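Local coordinates for protein Abbfa_003403 (Acinetobacter baumannii, PDB 4ZXH) that probably builds and releases a peptide product as a four-domain nonribosomal peptide synthetase with condensation, adenylation, carrier and thioesterase domains, at residues Trp1068-Ile1073 with Ala1120-Met1125; Tyr1131-Trp1136 with Tyr1144-Gln1149; Ile680-Met683 with Val687-Val690; Ser674-Leu679 with Thr769-Ala774. All coordinates share one frame; numbering follows the deposited sequence.

Interaction 1: residues Trp1068-Ile1073 with Ala1120-Met1125; sequences WLFHPI and AEMQKM
Met1122 reaches from its helix across one face of the Trp1068 indole. Its CB already lies over the six-membered ring, 4.0 Å from Trp1068 CZ2. With CG anti to the carbonyl carbon and chi2 extended, the chain runs along the indole, and CG stands over the middle of the benzo ring, 3.8 Å above the Trp1068 plane. SD comes next and serves two rings: it lies above the Trp1068 pyrrole, 4.7 Å from the centroid, and meets the Phe1070 edge in plane, 4.0 Å from Phe1070 CZ. Both are Met-aromatic contacts. A bend at chi3 (60°) brings the terminal CE back over the indole, 3.7 Å from the centroid of the Trp1068 five-membered ring and only 12° off its normal, a CH-pi contact. This is helix-on-sheet packing in an alpha/beta-hydrolase thioesterase fold: helix 1111-1125 covers strand 1067-1070, and the short segments run nearly antiparallel at 158°, their axes 11.5 Å apart. Further on, Met1125, itself solvent-exposed, brings SD obliquely to 4.2 Å from Trp1068 CH2. The indole N-H of Trp1068 is given to Gln1126 OE1, the residue after Met1125, while Phe1070 also rests on Leu1133 and Ile1142.

Interaction 2: residues Tyr1131-Trp1136 with Tyr1144-Gln1149; sequences YFLGGW and YEISRQ
Leu1133 meets Ile1146 and Ser1147 in a small, buried, apolar strand-to-helix contact inside a beta-alpha-beta unit of the thioesterase domain. Only 112 Å² is covered, both sides summed, and no hydrogen bond crosses. On the strand side the evidence converges on one branch: Leu1133 has CG beside its backbone N and anti to the carbonyl carbon, and this, with an extended chi2, carries CD1 to the helix. There CD1 lies 4.2 Å from Ile1146 CG2, the branch set anti to the backbone N of the isoleucine. The same methyl is modelled very close to Ser1147 OG; at 2.7 Å resolution that spacing is doubtful and signifies no more than adjacency. Ser1147 OG itself is bonded back along the helix to Ala1143 O, as a buried helical serine often is.

On the helix, Glu1145 binds two residues further along the chain. Arg1148 grips its carboxylate in a side-on, two-nitrogen salt bridge, NE reaching Glu1145 OE1 at 3.0 Å within 4° of the guanidinium plane, and NH2 reaching Glu1145 OE2 at 3.1 Å on the syn lone pair, with OE2 tilted from that plane. Gln1149 NE2 takes the anti lone pair of that same OE2, and Tyr1253 OH adds a bond to OE1, so the carboxylate has several donors.

Gly1135 in the strand fits the GxCxG pattern of a nucleophile elbow, the turn that would lead into this helix. Around the contact, Ile1146 also packs on Ala1115 and Ser1147 on Ile1160, so helix 1138-1152 packs against strands 1131-1136 and 1157-1163 and touches helix 1111-1125.

Interaction 3: residues Ile680-Met683 with Val687-Val690; sequences IPLM and VVHV
Pro681 and Val688 carry most of the apolar packing here, and one methyl does the touching. Val688 CG2 stands anti to its own carbonyl carbon and beside the backbone N, a position that aims it at the proline ring. It lies 3.7 Å from Pro681 CG and equally 3.7 Å from Pro681 CD, so it rests against the outer rim of the ring and not on a single atom. The two side chains cross at about a right angle. Leu682 adds a looser contact with the same methyl: its CB does not point straight at the strand, but its CG comes to 4.2 Å from Val688 CG2, again crosswise.

The second kind of contact is side chain on backbone. Pro681 CB lies 4.1 Å from Val687 O, and Pro681 CG is equally far from that oxygen. Val687 therefore takes part through its main chain; its CB points away, and its side chain packs instead on His498 and Thr501 of strand 498-501.

Hydrogen bonding takes no part across the contact. The backbone of Val687 pairs with Thr661 and Leu663, and that of Val688 with Ala499 and Thr501, so the strand is held from both flanks by its sheet neighbours, while Pro681 has no N-H to offer.

After helix 674-679 the chain keeps helical backbone angles through 680-683, without the regular hydrogen bonds, before turning back into strand 687-690. That strand lies parallel and next to strand 662-665, the layout of a beta-alpha-beta crossover within the larger mixed sheet of the adenylation domain, with Pro681 on Val688 packing the incoming connection against the strand.

Interaction 4: residues Ser674-Leu679 with Thr769-Ala774; sequences SILELL and TVWSSA
Two conserved motifs of adenylation domains come together where Ile675 and Leu676 face Val770 and Trp771: Ser674 closes the FDxS sequence (A4), with 674-679 following as helix, and 769-774 begins one residue beyond NxYGPTE (A5). In relatives the A4 aspartate meets the amino acid and A5 helps to form the ATP (adenylate) site. The contact itself is apolar and buried, with no hydrogen bond across it and 125 Å² covered in total.

At one end, Ile675 CG2 meets Val770 CG2 at 4.3 Å, branch to branch. At the other, Leu676, with CG set anti to the backbone N (chi1 172°), extends CD2 toward the edge of the Trp771 indole, near its plane and 4.4 Å from Trp771 NE1. This is methyl packing at a ring edge, not a stack. A face of the same indole carries Val770 CG1, 3.7 Å above the plane and offset toward the rim, so Val770 touches the helix with one methyl and the ring with the other.

The Trp771 N-H goes to Gln715 OE1, and Gln715 NE2 in turn is bonded to Glu677 OE2. Gln715 thus provides an indirect polar tie between helix and loop, and probably fixes the turn of the indole. Past the tryptophan, Ser772 and Ser773 both face Tyr763, forming a classic beta bulge against strand 756-763. Helix 641-655 borders both sides of the contact, its Phe647 touching Leu676 as well as Val770.

How the interactions relate
Interactions 1 and 2 set helix on strand, 3 a loop on a strand, and 4 a helix on a loop; all are buried but for Met1125 of interaction 1. They form two pairs in different domains, interactions 1 and 3 about 87 Å apart between centres. In the thioesterase, interactions 1 and 2 lie about 9 Å apart on adjacent strands and touch: Phe1070 CZ packs 3.4 Å from Ile1146 CD1. In the adenylation domain, interaction 3 is nested within the loop closed by interaction 4, and Val688 CG2 packs 3.7 Å from Glu677 O. Sulfur and aromatic rings dominate interaction 1, whereas aliphatic branches prevail in 2 and 3, and interaction 4 adds an indole edge.

Interaction 1: residues Trp1068-Ile1073 with Ala1120-Met1125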
loop_
_atom_site.group_PDB
_atom_site.type_symbol
_atom_site.label_atom_id
_atom_site.label_comp_id
_atom_site.label_asym_id
_atom_site.label_seq_id
_atom_site.Cartn_x
_atom_site.Cartn_y
_atom_site.Cartn_z
ATOM N N TRP A 1068 -34.359 0.087 -31.186
ATOM C CA TRP A 1068 -33.236 0.934 -31.589
ATOM C C TRP A 1068 -33.506 2.382 -31.237
ATOM O O TRP A 1068 -34.579 2.921 -31.547
ATOM C CB TRP A 1068 -32.976 0.832 -33.085
ATOM C CG TRP A 1068 -32.530 -0.503 -33.532
ATOM C CD1 TRP A 1068 -33.315 -1.527 -33.958
ATOM C CD2 TRP A 1068 -31.176 -0.974 -33.605
ATOM N NE1 TRP A 1068 -32.536 -2.613 -34.293
ATOM C CE2 TRP A 1068 -31.219 -2.295 -34.082
ATOM C CE3 TRP A 1068 -29.935 -0.406 -33.311
ATOM C CZ2 TRP A 1068 -30.070 -3.055 -34.274
ATOM C CZ3 TRP A 1068 -28.795 -1.164 -33.500
ATOM C CH2 TRP A 1068 -28.869 -2.471 -33.980
ATOM N N LEU A 1069 -32.521 3.014 -30.605
ATOM C CA LEU A 1069 -32.619 4.416 -30.233
ATOM C C LEU A 1069 -31.530 5.241 -30.902
ATOM O O LEU A 1069 -30.390 4.814 -31.008
ATOM C CB LEU A 1069 -32.552 4.566 -28.715
ATOM C CG LEU A 1069 -33.680 3.821 -27.974
ATOM C CD1 LEU A 1069 -33.412 3.724 -26.499
ATOM C CD2 LEU A 1069 -35.052 4.455 -28.220
ATOM N N PHE A 1070 -31.882 6.439 -31.343
ATOM C CA PHE A 1070 -30.930 7.254 -32.065
ATOM C C PHE A 1070 -30.631 8.565 -31.373
ATOM O O PHE A 1070 -31.515 9.193 -30.796
ATOM C CB PHE A 1070 -31.452 7.494 -33.460
ATOM C CG PHE A 1070 -31.816 6.245 -34.147
ATOM C CD1 PHE A 1070 -30.831 5.448 -34.717
ATOM C CD2 PHE A 1070 -33.133 5.831 -34.190
ATOM C CE1 PHE A 1070 -31.157 4.263 -35.347
ATOM C CE2 PHE A 1070 -33.469 4.654 -34.823
ATOM C CZ PHE A 1070 -32.476 3.865 -35.396
ATOM N N HIS A 1071 -29.370 8.969 -31.448
ATOM C CA HIS A 1071 -28.901 10.146 -30.753
ATOM C C HIS A 1071 -29.712 11.375 -31.105
ATOM O O HIS A 1071 -30.201 11.483 -32.218
ATOM C CB HIS A 1071 -27.438 10.399 -31.089
ATOM C CG HIS A 1071 -27.182 10.641 -32.541
ATOM N ND1 HIS A 1071 -27.461 11.840 -33.156
ATOM C CD2 HIS A 1071 -26.642 9.846 -33.495
ATOM C CE1 HIS A 1071 -27.122 11.769 -34.433
ATOM N NE2 HIS A 1071 -26.623 10.569 -34.664
ATOM N N PRO A 1072 -29.857 12.300 -30.150
ATOM C CA PRO A 1072 -30.402 13.638 -30.421
ATOM C C PRO A 1072 -29.345 14.544 -31.044
ATOM O O PRO A 1072 -28.293 14.033 -31.435
ATOM C CB PRO A 1072 -30.791 14.140 -29.035
ATOM C CG PRO A 1072 -29.846 13.418 -28.112
ATOM C CD PRO A 1072 -29.597 12.083 -28.711
ATOM N N ILE A 1073 -29.608 15.851 -31.103
ATOM C CA ILE A 1073 -28.690 16.826 -31.714
ATOM C C ILE A 1073 -27.232 16.666 -31.279
ATOM O O ILE A 1073 -26.340 16.669 -32.104
ATOM C CB ILE A 1073 -29.099 18.279 -31.400
ATOM C CG1 ILE A 1073 -30.522 18.567 -31.863
ATOM C CG2 ILE A 1073 -28.166 19.241 -32.116
ATOM C CD1 ILE A 1073 -30.647 18.597 -33.376
ATOM N N ALA A 1120 -27.376 0.352 -42.264
ATOM C CA ALA A 1120 -26.357 -0.667 -42.511
ATOM C C ALA A 1120 -25.776 -1.187 -41.193
ATOM O O ALA A 1120 -25.592 -2.393 -41.042
ATOM C CB ALA A 1120 -25.256 -0.129 -43.401
ATOM N N GLU A 1121 -25.497 -0.296 -40.238
ATOM C CA GLU A 1121 -25.035 -0.746 -38.917
ATOM C C GLU A 1121 -26.071 -1.644 -38.221
ATOM O O GLU A 1121 -25.706 -2.625 -37.577
ATOM C CB GLU A 1121 -24.686 0.443 -38.009
ATOM C CG GLU A 1121 -23.240 0.950 -38.150
ATOM C CD GLU A 1121 -22.188 -0.059 -37.671
ATOM O OE1 GLU A 1121 -22.334 -0.596 -36.548
ATOM O OE2 GLU A 1121 -21.213 -0.320 -38.415
ATOM N N MET A 1122 -27.351 -1.304 -38.361
ATOM C CA MET A 1122 -28.429 -2.078 -37.759
ATOM C C MET A 1122 -28.521 -3.470 -38.392
ATOM O O MET A 1122 -28.679 -4.480 -37.703
ATOM C CB MET A 1122 -29.765 -1.353 -37.908
ATOM C CG MET A 1122 -29.882 -0.021 -37.170
ATOM S SD MET A 1122 -31.339 0.895 -37.759
ATOM C CE MET A 1122 -32.665 -0.245 -37.353
ATOM N N GLN A 1123 -28.413 -3.529 -39.710
ATOM C CA GLN A 1123 -28.603 -4.795 -40.404
ATOM C C GLN A 1123 -27.452 -5.804 -40.200
ATOM O O GLN A 1123 -27.597 -6.972 -40.547
ATOM C CB GLN A 1123 -28.854 -4.526 -41.886
ATOM C CG GLN A 1123 -30.322 -4.154 -42.121
ATOM C CD GLN A 1123 -30.695 -3.933 -43.582
ATOM O OE1 GLN A 1123 -29.909 -3.404 -44.383
ATOM N NE2 GLN A 1123 -31.911 -4.343 -43.935
ATOM N N LYS A 1124 -26.342 -5.369 -39.606
ATOM C CA LYS A 1124 -25.286 -6.285 -39.154
ATOM C C LYS A 1124 -25.716 -7.108 -37.934
ATOM O O LYS A 1124 -25.294 -8.249 -37.769
ATOM C CB LYS A 1124 -24.004 -5.520 -38.804
ATOM C CG LYS A 1124 -23.250 -4.973 -39.990
ATOM C CD LYS A 1124 -22.082 -4.105 -39.560
ATOM C CE LYS A 1124 -20.987 -4.918 -38.889
ATOM N NZ LYS A 1124 -19.779 -4.067 -38.661
ATOM N N MET A 1125 -26.536 -6.515 -37.072
ATOM C CA MET A 1125 -27.011 -7.192 -35.866
ATOM C C MET A 1125 -28.431 -7.724 -36.053
ATOM O O MET A 1125 -28.787 -8.737 -35.466
ATOM C CB MET A 1125 -26.948 -6.251 -34.647
ATOM C CG MET A 1125 -25.537 -5.855 -34.254
ATOM S SD MET A 1125 -25.426 -4.665 -32.903
ATOM C CE MET A 1125 -25.304 -5.726 -31.462
#

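Interaction 2: residues Tyr1131-Trp1136 with Tyr1144-Gln1149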
loop_
_atom_site.group_PDB
_atom_site.type_symbol
_atom_site.label_atom_id
_atom_site.label_comp_id
_atom_site.label_asym_id
_atom_site.label_seq_id
_atom_site.Cartn_x
_atom_site.Cartn_y
_atom_site.Cartn_z
ATOM N N TYR A 1131 -38.798 -3.927 -37.668
ATOM C CA TYR A 1131 -37.933 -3.087 -36.856
ATOM C C TYR A 1131 -38.721 -2.254 -35.868
ATOM O O TYR A 1131 -39.903 -1.973 -36.089
ATOM C CB TYR A 1131 -37.082 -2.191 -37.744
ATOM C CG TYR A 1131 -36.078 -2.995 -38.502
ATOM C CD1 TYR A 1131 -34.930 -3.467 -37.878
ATOM C CD2 TYR A 1131 -36.291 -3.324 -39.825
ATOM C CE1 TYR A 1131 -34.012 -4.236 -38.565
ATOM C CE2 TYR A 1131 -35.381 -4.081 -40.518
ATOM C CZ TYR A 1131 -34.243 -4.535 -39.890
ATOM O OH TYR A 1131 -33.331 -5.291 -40.597
ATOM N N PHE A 1132 -38.056 -1.888 -34.770
ATOM C CA PHE A 1132 -38.675 -1.123 -33.699
ATOM C C PHE A 1132 -37.715 0.014 -33.354
ATOM O O PHE A 1132 -36.587 -0.221 -32.940
ATOM C CB PHE A 1132 -38.975 -2.028 -32.496
ATOM C CG PHE A 1132 -39.765 -1.363 -31.407
ATOM C CD1 PHE A 1132 -40.672 -0.350 -31.697
ATOM C CD2 PHE A 1132 -39.582 -1.727 -30.081
ATOM C CE1 PHE A 1132 -41.395 0.276 -30.681
ATOM C CE2 PHE A 1132 -40.299 -1.110 -29.066
ATOM C CZ PHE A 1132 -41.211 -0.104 -29.366
ATOM N N LEU A 1133 -38.166 1.247 -33.551
ATOM C CA LEU A 1133 -37.282 2.405 -33.571
ATOM C C LEU A 1133 -37.780 3.497 -32.664
ATOM O O LEU A 1133 -38.976 3.575 -32.361
ATOM C CB LEU A 1133 -37.174 2.996 -34.982
ATOM C CG LEU A 1133 -37.084 2.072 -36.169
ATOM C CD1 LEU A 1133 -37.471 2.852 -37.357
ATOM C CD2 LEU A 1133 -35.660 1.594 -36.307
ATOM N N GLY A 1134 -36.878 4.392 -32.289
ATOM C CA GLY A 1134 -37.284 5.490 -31.457
ATOM C C GLY A 1134 -36.162 6.429 -31.118
ATOM O O GLY A 1134 -34.997 6.137 -31.402
ATOM N N GLY A 1135 -36.520 7.545 -30.490
ATOM C CA GLY A 1135 -35.571 8.596 -30.198
ATOM C C GLY A 1135 -36.197 9.716 -29.383
ATOM O O GLY A 1135 -37.424 9.954 -29.406
ATOM N N TRP A 1136 -35.341 10.394 -28.629
ATOM C CA TRP A 1136 -35.774 11.546 -27.880
ATOM C C TRP A 1136 -35.425 12.745 -28.735
ATOM O O TRP A 1136 -34.372 12.761 -29.362
ATOM C CB TRP A 1136 -35.102 11.608 -26.498
ATOM C CG TRP A 1136 -35.224 12.965 -25.909
ATOM C CD1 TRP A 1136 -36.352 13.535 -25.388
ATOM C CD2 TRP A 1136 -34.198 13.952 -25.815
ATOM N NE1 TRP A 1136 -36.085 14.814 -24.954
ATOM C CE2 TRP A 1136 -34.767 15.100 -25.214
ATOM C CE3 TRP A 1136 -32.844 13.985 -26.176
ATOM C CZ2 TRP A 1136 -34.037 16.265 -24.974
ATOM C CZ3 TRP A 1136 -32.109 15.153 -25.930
ATOM C CH2 TRP A 1136 -32.713 16.272 -25.345
ATOM N N TYR A 1144 -37.738 8.499 -37.955
ATOM C CA TYR A 1144 -38.731 8.694 -38.998
ATOM C C TYR A 1144 -38.099 8.432 -40.351
ATOM O O TYR A 1144 -38.640 7.663 -41.150
ATOM C CB TYR A 1144 -39.304 10.107 -38.926
ATOM C CG TYR A 1144 -40.525 10.370 -39.793
ATOM C CD1 TYR A 1144 -41.761 9.811 -39.481
ATOM C CD2 TYR A 1144 -40.452 11.222 -40.883
ATOM C CE1 TYR A 1144 -42.882 10.067 -40.251
ATOM C CE2 TYR A 1144 -41.567 11.496 -41.659
ATOM C CZ TYR A 1144 -42.778 10.914 -41.345
ATOM O OH TYR A 1144 -43.889 11.185 -42.121
ATOM N N GLU A 1145 -36.938 9.041 -40.595
ATOM C CA GLU A 1145 -36.279 8.887 -41.895
ATOM C C GLU A 1145 -35.748 7.460 -42.096
ATOM O O GLU A 1145 -35.748 6.936 -43.212
ATOM C CB GLU A 1145 -35.141 9.906 -42.061
ATOM C CG GLU A 1145 -34.285 9.697 -43.314
ATOM C CD GLU A 1145 -35.074 9.850 -44.622
ATOM O OE1 GLU A 1145 -36.156 10.490 -44.616
ATOM O OE2 GLU A 1145 -34.602 9.332 -45.660
ATOM N N ILE A 1146 -35.307 6.825 -41.017
ATOM C CA ILE A 1146 -34.891 5.434 -41.108
ATOM C C ILE A 1146 -36.085 4.559 -41.463
ATOM O O ILE A 1146 -35.962 3.668 -42.307
ATOM C CB ILE A 1146 -34.239 4.955 -39.823
ATOM C CG1 ILE A 1146 -32.825 5.515 -39.749
ATOM C CG2 ILE A 1146 -34.157 3.460 -39.798
ATOM C CD1 ILE A 1146 -32.078 5.069 -38.542
ATOM N N SER A 1147 -37.242 4.835 -40.861
ATOM C CA SER A 1147 -38.464 4.119 -41.230
ATOM C C SER A 1147 -38.791 4.304 -42.697
ATOM O O SER A 1147 -39.118 3.342 -43.381
ATOM C CB SER A 1147 -39.650 4.588 -40.406
ATOM O OG SER A 1147 -39.367 4.503 -39.030
ATOM N N ARG A 1148 -38.705 5.547 -43.166
ATOM C CA ARG A 1148 -39.041 5.895 -44.543
ATOM C C ARG A 1148 -38.206 5.083 -45.521
ATOM O O ARG A 1148 -38.700 4.685 -46.583
ATOM C CB ARG A 1148 -38.842 7.400 -44.802
ATOM C CG ARG A 1148 -39.560 7.918 -46.060
ATOM C CD ARG A 1148 -39.160 9.343 -46.469
ATOM N NE ARG A 1148 -37.764 9.417 -46.897
ATOM C CZ ARG A 1148 -37.311 8.993 -48.078
ATOM N NH1 ARG A 1148 -38.148 8.457 -48.962
ATOM N NH2 ARG A 1148 -36.016 9.100 -48.375
ATOM N N GLN A 1149 -36.950 4.825 -45.160
ATOM C CA GLN A 1149 -36.047 4.071 -46.030
ATOM C C GLN A 1149 -36.264 2.559 -45.940
ATOM O O GLN A 1149 -36.186 1.870 -46.954
ATOM C CB GLN A 1149 -34.590 4.401 -45.710
ATOM C CG GLN A 1149 -34.193 5.841 -45.987
ATOM C CD GLN A 1149 -32.682 6.031 -46.043
ATOM O OE1 GLN A 1149 -31.927 5.068 -46.153
ATOM N NE2 GLN A 1149 -32.235 7.282 -45.971
#

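Interaction 3: residues Ile680-Met683 with Val687-Val690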
loop_
_atom_site.group_PDB
_atom_site.type_symbol
_atom_site.label_atom_id
_atom_site.label_comp_id
_atom_site.label_asym_id
_atom_site.label_seq_id
_atom_site.Cartn_x
_atom_site.Cartn_y
_atom_site.Cartn_z
ATOM N N ILE A 680 30.600 22.397 24.243
ATOM C CA ILE A 680 31.668 21.495 23.833
ATOM C C ILE A 680 32.830 22.140 23.051
ATOM O O ILE A 680 33.941 21.616 23.110
ATOM C CB ILE A 680 31.121 20.284 23.023
ATOM C CG1 ILE A 680 32.091 19.101 23.156
ATOM C CG2 ILE A 680 30.863 20.644 21.566
ATOM C CD1 ILE A 680 31.637 17.829 22.474
ATOM N N PRO A 681 32.614 23.279 22.346
ATOM C CA PRO A 681 33.871 23.785 21.784
ATOM C C PRO A 681 34.702 24.466 22.861
ATOM O O PRO A 681 35.928 24.494 22.750
ATOM C CB PRO A 681 33.419 24.795 20.715
ATOM C CG PRO A 681 31.956 24.536 20.514
ATOM C CD PRO A 681 31.458 24.039 21.837
ATOM N N LEU A 682 34.044 25.001 23.889
ATOM C CA LEU A 682 34.766 25.670 24.968
ATOM C C LEU A 682 35.655 24.690 25.738
ATOM O O LEU A 682 36.704 25.068 26.242
ATOM C CB LEU A 682 33.802 26.346 25.921
ATOM C CG LEU A 682 32.934 27.444 25.337
ATOM C CD1 LEU A 682 32.000 27.950 26.422
ATOM C CD2 LEU A 682 33.787 28.571 24.788
ATOM N N MET A 683 35.238 23.430 25.822
ATOM C CA MET A 683 36.080 22.393 26.416
ATOM C C MET A 683 37.395 22.162 25.643
ATOM O O MET A 683 38.350 21.585 26.185
ATOM C CB MET A 683 35.308 21.069 26.517
ATOM C CG MET A 683 34.188 21.032 27.554
ATOM S SD MET A 683 32.988 19.689 27.281
ATOM C CE MET A 683 34.047 18.260 27.098
ATOM N N VAL A 687 35.432 27.840 18.937
ATOM C CA VAL A 687 34.551 29.003 18.995
ATOM C C VAL A 687 33.059 28.650 18.992
ATOM O O VAL A 687 32.592 27.851 18.174
ATOM C CB VAL A 687 34.828 29.951 17.813
ATOM C CG1 VAL A 687 33.829 31.092 17.808
ATOM C CG2 VAL A 687 36.246 30.471 17.878
ATOM N N VAL A 688 32.307 29.250 19.909
ATOM C CA VAL A 688 30.849 29.152 19.863
ATOM C C VAL A 688 30.257 30.396 19.200
ATOM O O VAL A 688 30.403 31.506 19.711
ATOM C CB VAL A 688 30.223 28.990 21.270
ATOM C CG1 VAL A 688 28.702 29.133 21.192
ATOM C CG2 VAL A 688 30.603 27.653 21.894
ATOM N N HIS A 689 29.602 30.210 18.059
ATOM C CA HIS A 689 28.829 31.285 17.456
ATOM C C HIS A 689 27.405 31.240 18.004
ATOM O O HIS A 689 26.614 30.356 17.649
ATOM C CB HIS A 689 28.835 31.167 15.933
ATOM C CG HIS A 689 30.200 31.293 15.335
ATOM N ND1 HIS A 689 30.655 32.457 14.752
ATOM C CD2 HIS A 689 31.222 30.409 15.257
ATOM C CE1 HIS A 689 31.895 32.281 14.333
ATOM N NE2 HIS A 689 32.264 31.047 14.630
ATOM N N VAL A 690 27.083 32.170 18.898
ATOM C CA VAL A 690 25.724 32.248 19.414
ATOM C C VAL A 690 24.833 32.932 18.381
ATOM O O VAL A 690 24.940 34.134 18.134
ATOM C CB VAL A 690 25.654 32.989 20.753
ATOM C CG1 VAL A 690 24.232 33.012 21.251
ATOM C CG2 VAL A 690 26.540 32.313 21.767
#

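Interaction 4: residues Ser674-Leu679 with Thr769-Ala774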
loop_
_atom_site.group_PDB
_atom_site.type_symbol
_atom_site.label_atom_id
_atom_site.label_comp_id
_atom_site.label_asym_id
_atom_site.label_seq_id
_atom_site.Cartn_x
_atom_site.Cartn_y
_atom_site.Cartn_z
ATOM N N SER A 674 20.875 22.024 23.476
ATOM C CA SER A 674 21.660 23.248 23.383
ATOM C C SER A 674 22.917 23.173 24.242
ATOM O O SER A 674 23.918 23.836 23.955
ATOM C CB SER A 674 20.825 24.446 23.819
ATOM O OG SER A 674 20.587 24.373 25.212
ATOM N N ILE A 675 22.844 22.385 25.310
ATOM C CA ILE A 675 24.000 22.099 26.160
ATOM C C ILE A 675 25.259 21.733 25.346
ATOM O O ILE A 675 26.341 22.263 25.599
ATOM C CB ILE A 675 23.652 20.963 27.166
ATOM C CG1 ILE A 675 23.094 21.569 28.441
ATOM C CG2 ILE A 675 24.845 20.129 27.535
ATOM C CD1 ILE A 675 24.054 22.541 29.063
ATOM N N LEU A 676 25.109 20.840 24.368
ATOM C CA LEU A 676 26.214 20.432 23.501
ATOM C C LEU A 676 26.745 21.595 22.665
ATOM O O LEU A 676 27.949 21.737 22.467
ATOM C CB LEU A 676 25.764 19.311 22.561
ATOM C CG LEU A 676 26.747 18.906 21.463
ATOM C CD1 LEU A 676 27.949 18.190 22.049
ATOM C CD2 LEU A 676 26.057 18.056 20.434
ATOM N N GLU A 677 25.821 22.412 22.173
ATOM C CA GLU A 677 26.130 23.514 21.276
ATOM C C GLU A 677 26.854 24.646 21.989
ATOM O O GLU A 677 27.748 25.285 21.427
ATOM C CB GLU A 677 24.844 24.054 20.641
ATOM C CG GLU A 677 23.906 22.994 20.085
ATOM C CD GLU A 677 22.645 23.602 19.492
ATOM O OE1 GLU A 677 22.451 24.833 19.627
ATOM O OE2 GLU A 677 21.842 22.850 18.899
ATOM N N LEU A 678 26.455 24.906 23.226
ATOM C CA LEU A 678 26.991 26.039 23.967
ATOM C C LEU A 678 28.292 25.723 24.727
ATOM O O LEU A 678 29.002 26.631 25.134
ATOM C CB LEU A 678 25.926 26.561 24.939
ATOM C CG LEU A 678 24.624 27.049 24.280
ATOM C CD1 LEU A 678 23.530 27.330 25.328
ATOM C CD2 LEU A 678 24.848 28.282 23.375
ATOM N N LEU A 679 28.621 24.449 24.902
ATOM C CA LEU A 679 29.749 24.097 25.756
ATOM C C LEU A 679 30.899 23.403 25.052
ATOM O O LEU A 679 32.056 23.765 25.244
ATOM C CB LEU A 679 29.286 23.201 26.903
ATOM C CG LEU A 679 28.352 23.844 27.923
ATOM C CD1 LEU A 679 28.076 22.863 29.056
ATOM C CD2 LEU A 679 28.945 25.147 28.437
ATOM N N THR A 769 19.800 12.531 29.585
ATOM C CA THR A 769 20.783 13.596 29.298
ATOM C C THR A 769 21.130 13.796 27.821
ATOM O O THR A 769 22.054 13.176 27.296
ATOM C CB THR A 769 22.083 13.381 30.073
ATOM O OG1 THR A 769 21.767 13.149 31.448
ATOM C CG2 THR A 769 22.970 14.605 29.972
ATOM N N VAL A 770 20.377 14.704 27.191
ATOM C CA VAL A 770 20.548 15.149 25.802
ATOM C C VAL A 770 20.419 14.018 24.780
ATOM O O VAL A 770 19.335 13.775 24.259
ATOM C CB VAL A 770 21.897 15.865 25.587
ATOM C CG1 VAL A 770 21.878 16.550 24.237
ATOM C CG2 VAL A 770 22.152 16.901 26.689
ATOM N N TRP A 771 21.514 13.335 24.477
ATOM C CA TRP A 771 21.443 12.193 23.578
ATOM C C TRP A 771 21.922 10.937 24.304
ATOM O O TRP A 771 22.731 11.018 25.233
ATOM C CB TRP A 771 22.286 12.419 22.317
ATOM C CG TRP A 771 22.026 13.716 21.538
ATOM C CD1 TRP A 771 22.952 14.674 21.218
ATOM C CD2 TRP A 771 20.777 14.161 20.956
ATOM N NE1 TRP A 771 22.357 15.686 20.482
ATOM C CE2 TRP A 771 21.027 15.402 20.319
ATOM C CE3 TRP A 771 19.474 13.641 20.927
ATOM C CZ2 TRP A 771 20.024 16.126 19.659
ATOM C CZ3 TRP A 771 18.476 14.366 20.266
ATOM C CH2 TRP A 771 18.760 15.594 19.645
ATOM N N SER A 772 21.428 9.779 23.870
ATOM C CA SER A 772 21.835 8.499 24.445
ATOM C C SER A 772 22.319 7.498 23.390
ATOM O O SER A 772 23.034 6.550 23.720
ATOM C CB SER A 772 20.693 7.877 25.251
ATOM O OG SER A 772 20.652 8.392 26.573
ATOM N N SER A 773 21.925 7.695 22.137
ATOM C CA SER A 773 22.493 6.912 21.048
ATOM C C SER A 773 22.775 7.808 19.853
ATOM O O SER A 773 22.269 8.935 19.776
ATOM C CB SER A 773 21.575 5.753 20.647
ATOM O OG SER A 773 20.381 6.222 20.055
ATOM N N ALA A 774 23.580 7.295 18.927
ATOM C CA ALA A 774 24.079 8.089 17.816
ATOM C C ALA A 774 24.501 7.213 16.634
ATOM O O ALA A 774 25.284 6.282 16.786
ATOM C CB ALA A 774 25.234 8.941 18.279
#